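Local structure of biotin protein ligase-like protein of unknown function (Silicibacter sp., 3BFM) at residues V125-G137 against P141-D153. The protein is of unknown function but resembles biotin protein ligases and belongs to the biotin/lipoate protein ligase family. Sequence-based numbering, arbitrary orientation.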
loop_
_atom_site.group_PDB
_atom_site.type_symbol
_atom_site.label_atom_id
_atom_site.label_comp_id
_atom_site.label_asym_id
_atom_site.label_seq_id
_atom_site.Cartn_x
_atom_site.Cartn_y
_atom_site.Cartn_z
ATOM N N VAL A 125 -13.735 -2.756 5.235
ATOM C CA VAL A 125 -13.864 -3.064 6.664
ATOM C C VAL A 125 -13.965 -1.788 7.457
ATOM O O VAL A 125 -13.125 -0.905 7.327
ATOM C CB VAL A 125 -12.675 -3.911 7.167
ATOM C CG1 VAL A 125 -12.756 -4.091 8.677
ATOM C CG2 VAL A 125 -12.683 -5.210 6.449
ATOM N N GLY A 126 -14.976 -1.688 8.304
ATOM C CA GLY A 126 -15.188 -0.483 9.080
ATOM C C GLY A 126 -15.072 -0.744 10.559
ATOM O O GLY A 126 -15.472 -1.820 11.024
ATOM N N LEU A 127 -14.506 0.228 11.272
ATOM C CA LEU A 127 -14.387 0.203 12.705
ATOM C C LEU A 127 -15.316 1.287 13.276
ATOM O O LEU A 127 -15.343 2.419 12.768
ATOM C CB LEU A 127 -12.914 0.494 13.087
ATOM C CG LEU A 127 -12.644 0.690 14.575
ATOM C CD1 LEU A 127 -12.974 -0.613 15.354
ATOM C CD2 LEU A 127 -11.179 1.167 14.872
ATOM N N ASP A 128 -16.129 0.921 14.272
ATOM C CA ASP A 128 -16.868 1.898 15.063
ATOM C C ASP A 128 -16.494 1.651 16.540
ATOM O O ASP A 128 -16.661 0.548 17.046
ATOM C CB ASP A 128 -18.360 1.750 14.858
ATOM C CG ASP A 128 -18.844 2.302 13.508
ATOM O OD1 ASP A 128 -18.518 1.730 12.444
ATOM O OD2 ASP A 128 -19.600 3.299 13.523
ATOM N N LEU A 129 -15.955 2.667 17.208
ATOM C CA LEU A 129 -15.512 2.495 18.561
ATOM C C LEU A 129 -15.986 3.664 19.412
ATOM O O LEU A 129 -15.583 4.827 19.170
ATOM C CB LEU A 129 -13.976 2.367 18.613
ATOM C CG LEU A 129 -13.275 2.096 19.940
ATOM C CD1 LEU A 129 -13.537 0.639 20.378
ATOM C CD2 LEU A 129 -11.737 2.353 19.911
ATOM N N PRO A 130 -16.838 3.369 20.399
ATOM C CA PRO A 130 -17.190 4.409 21.353
ATOM C C PRO A 130 -16.070 4.754 22.296
ATOM O O PRO A 130 -15.422 3.883 22.816
ATOM C CB PRO A 130 -18.355 3.793 22.108
ATOM C CG PRO A 130 -18.146 2.328 22.036
ATOM C CD PRO A 130 -17.495 2.080 20.715
ATOM N N LEU A 131 -15.850 6.050 22.506
ATOM C CA LEU A 131 -14.762 6.526 23.357
ATOM C C LEU A 131 -15.316 6.930 24.716
ATOM O O LEU A 131 -14.749 6.558 25.726
ATOM C CB LEU A 131 -14.065 7.685 22.692
ATOM C CG LEU A 131 -13.409 7.361 21.346
ATOM C CD1 LEU A 131 -12.811 8.678 20.765
ATOM C CD2 LEU A 131 -12.338 6.295 21.449
ATOM N N TRP A 132 -16.403 7.687 24.728
ATOM C CA TRP A 132 -17.192 7.937 25.935
ATOM C C TRP A 132 -18.606 7.413 25.707
ATOM O O TRP A 132 -19.059 7.346 24.570
ATOM C CB TRP A 132 -17.305 9.429 26.181
ATOM C CG TRP A 132 -15.997 10.065 26.496
ATOM C CD1 TRP A 132 -15.356 10.990 25.747
ATOM C CD2 TRP A 132 -15.187 9.858 27.662
ATOM N NE1 TRP A 132 -14.205 11.360 26.364
ATOM C CE2 TRP A 132 -14.080 10.681 27.539
ATOM C CE3 TRP A 132 -15.305 9.063 28.808
ATOM C CZ2 TRP A 132 -13.054 10.717 28.503
ATOM C CZ3 TRP A 132 -14.302 9.091 29.756
ATOM C CH2 TRP A 132 -13.187 9.918 29.598
ATOM N N PRO A 133 -19.312 7.046 26.771
ATOM C CA PRO A 133 -20.653 6.481 26.508
ATOM C C PRO A 133 -21.633 7.537 26.021
ATOM O O PRO A 133 -21.625 8.637 26.527
ATOM C CB PRO A 133 -21.091 5.934 27.872
ATOM C CG PRO A 133 -19.885 5.943 28.724
ATOM C CD PRO A 133 -18.985 7.026 28.200
ATOM N N GLU A 134 -22.442 7.205 25.029
ATOM C CA GLU A 134 -23.512 8.105 24.592
ATOM C C GLU A 134 -24.731 7.879 25.477
ATOM O O GLU A 134 -25.300 6.789 25.473
ATOM C CB GLU A 134 -23.853 7.877 23.118
ATOM C CG GLU A 134 -23.951 6.426 22.702
ATOM N N GLY A 135 -25.116 8.893 26.249
ATOM C CA GLY A 135 -26.214 8.768 27.223
ATOM C C GLY A 135 -27.498 9.485 26.831
ATOM O O GLY A 135 -28.380 9.720 27.678
ATOM N N ASP A 136 -27.603 9.807 25.540
ATOM C CA ASP A 136 -28.717 10.589 24.996
ATOM C C ASP A 136 -30.032 9.798 24.858
ATOM O O ASP A 136 -31.092 10.389 24.626
ATOM C CB ASP A 136 -28.320 11.167 23.628
ATOM C CG ASP A 136 -28.032 10.083 22.588
ATOM O OD1 ASP A 136 -27.603 8.968 22.971
ATOM O OD2 ASP A 136 -28.232 10.348 21.383
ATOM N N GLY A 137 -29.954 8.472 24.985
ATOM C CA GLY A 137 -31.118 7.601 24.846
ATOM C C GLY A 137 -31.269 6.995 23.459
ATOM O O GLY A 137 -32.296 6.382 23.164
ATOM N N PRO A 141 -26.024 -1.254 21.045
ATOM C CA PRO A 141 -25.616 -2.519 21.622
ATOM C C PRO A 141 -24.464 -2.356 22.629
ATOM O O PRO A 141 -24.155 -3.277 23.365
ATOM C CB PRO A 141 -25.157 -3.327 20.394
ATOM C CG PRO A 141 -24.692 -2.320 19.430
ATOM C CD PRO A 141 -25.467 -1.054 19.692
ATOM N N ASP A 142 -23.816 -1.197 22.665
ATOM C CA ASP A 142 -22.594 -1.059 23.471
ATOM C C ASP A 142 -22.866 -1.028 24.962
ATOM O O ASP A 142 -23.761 -0.335 25.406
ATOM C CB ASP A 142 -21.839 0.220 23.074
ATOM C CG ASP A 142 -21.369 0.199 21.619
ATOM O OD1 ASP A 142 -20.898 -0.862 21.145
ATOM O OD2 ASP A 142 -21.490 1.250 20.953
ATOM N N GLU A 143 -22.050 -1.737 25.725
ATOM C CA GLU A 143 -22.157 -1.793 27.175
ATOM C C GLU A 143 -21.129 -0.920 27.896
ATOM O O GLU A 143 -21.288 -0.616 29.079
ATOM C CB GLU A 143 -22.025 -3.250 27.621
ATOM C CG GLU A 143 -22.979 -4.157 26.886
ATOM C CD GLU A 143 -22.766 -5.655 27.148
ATOM O OE1 GLU A 143 -21.616 -6.168 27.111
ATOM O OE2 GLU A 143 -23.795 -6.331 27.353
ATOM N N THR A 144 -20.072 -0.514 27.195
ATOM C CA THR A 144 -19.062 0.363 27.770
ATOM C C THR A 144 -18.496 1.235 26.650
ATOM O O THR A 144 -19.049 1.291 25.558
ATOM C CB THR A 144 -17.946 -0.436 28.470
ATOM O OG1 THR A 144 -17.120 0.438 29.261
ATOM C CG2 THR A 144 -17.081 -1.188 27.471
ATOM N N ALA A 145 -17.409 1.924 26.953
ATOM C CA ALA A 145 -16.732 2.781 26.001
ATOM C C ALA A 145 -15.271 2.749 26.395
ATOM O O ALA A 145 -14.937 2.501 27.556
ATOM C CB ALA A 145 -17.272 4.197 26.039
ATOM N N LEU A 146 -14.398 3.012 25.435
ATOM C CA LEU A 146 -12.967 2.856 25.616
ATOM C C LEU A 146 -12.415 3.592 26.823
ATOM O O LEU A 146 -11.646 3.022 27.591
ATOM C CB LEU A 146 -12.200 3.344 24.385
ATOM C CG LEU A 146 -10.739 2.878 24.320
ATOM C CD1 LEU A 146 -10.631 1.393 24.069
ATOM C CD2 LEU A 146 -10.059 3.687 23.208
ATOM N N TYR A 147 -12.800 4.859 26.980
ATOM C CA TYR A 147 -12.235 5.687 28.031
ATOM C C TYR A 147 -12.881 5.373 29.373
ATOM O O TYR A 147 -12.400 5.818 30.418
ATOM C CB TYR A 147 -12.331 7.181 27.682
ATOM C CG TYR A 147 -11.482 7.574 26.507
ATOM C CD1 TYR A 147 -10.290 6.922 26.224
ATOM C CD2 TYR A 147 -11.835 8.642 25.692
ATOM C CE1 TYR A 147 -9.529 7.280 25.144
ATOM C CE2 TYR A 147 -11.075 9.020 24.611
ATOM C CZ TYR A 147 -9.911 8.352 24.339
ATOM O OH TYR A 147 -9.148 8.741 23.244
ATOM N N ALA A 148 -13.963 4.605 29.343
ATOM C CA ALA A 148 -14.551 4.076 30.565
ATOM C C ALA A 148 -13.768 2.859 31.073
ATOM O O ALA A 148 -13.927 2.473 32.228
ATOM C CB ALA A 148 -16.042 3.716 30.339
ATOM N N GLU A 149 -12.916 2.276 30.230
ATOM C CA GLU A 149 -12.263 0.982 30.528
ATOM C C GLU A 149 -10.776 1.064 30.791
ATOM O O GLU A 149 -10.054 0.095 30.560
ATOM C CB GLU A 149 -12.507 0.008 29.361
ATOM C CG GLU A 149 -13.953 -0.403 29.228
ATOM C CD GLU A 149 -14.463 -1.128 30.479
ATOM O OE1 GLU A 149 -13.641 -1.775 31.166
ATOM O OE2 GLU A 149 -15.678 -1.035 30.757
ATOM N N GLY A 150 -10.316 2.220 31.258
ATOM C CA GLY A 150 -8.927 2.394 31.632
ATOM C C GLY A 150 -7.967 2.848 30.553
ATOM O O GLY A 150 -6.749 2.767 30.757
ATOM N N CYS A 151 -8.491 3.339 29.424
ATOM C CA CYS A 151 -7.660 3.679 28.260
ATOM C C CYS A 151 -7.604 5.174 28.018
ATOM O O CYS A 151 -7.413 5.615 26.884
ATOM C CB CYS A 151 -8.181 2.987 27.012
ATOM S SG CYS A 151 -8.180 1.214 27.122
ATOM N N ALA A 152 -7.756 5.956 29.082
ATOM C CA ALA A 152 -7.774 7.404 28.964
ATOM C C ALA A 152 -6.470 7.979 28.376
ATOM O O ALA A 152 -6.496 9.048 27.770
ATOM C CB ALA A 152 -8.113 8.050 30.329
ATOM N N ASP A 153 -5.347 7.277 28.504
ATOM C CA ASP A 153 -4.102 7.760 27.905
ATOM C C ASP A 153 -3.932 7.338 26.429
ATOM O O ASP A 153 -2.872 7.556 25.845
ATOM C CB ASP A 153 -2.900 7.270 28.706
#
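Leu146 N and Tyr147 N hydrogen-bond Pro130 O and Leu131 O, each at 2.9 Å, tying the start of the 3-10 segment 146-148 to the last residue of strand 123-130 and the one after it. Two consecutive amides of the turn thus meet two consecutive carbonyls.

The aromatic contact is built on Tyr147. Its CB sits over one face of the Trp132 six-membered ring, a CH-pi contact 3.4 Å from the centroid, and its ring turns an edge to that same face, planes at 60°; Tyr147 CD2 leads, 3.6 Å from Trp132 CE2. With CG anti to the carbonyl carbon (chi1 -66°), the phenol also runs past Leu131, whose CB lies 3.8 Å from Tyr147 CE2, and Tyr147 OH hydrogen-bonds Val154 O. Cut back to an alanine, the residue would keep its CB over Trp132 but would probably leave Val154 O without this hydroxyl and open a gap beside Leu131 and along the indole.

Aliphatic packing joins the leucines and Ala145. Leu146 CD2 touches the CD2 atoms of both Leu129 and Leu131; beyond them, Leu159 of helix 156-175 packs on Leu129 and Leu146. Ala145 CB nestles against the backbone, 3.5 Å from Leu131 O, and also meets the rings of Pro130 and Pro133.

One polar group lies against a proline ring: Asp142 OD2 is 3.7 Å from Pro130 CG, while Asp142 OD1 accepts a hydrogen bond from Gly105 N.

The carbonyls at and just past the strand end thus find amide partners in the returning loop, so backbone bonds hold the turn while its leucine faces the interior and its tyrosine the more exposed Trp132.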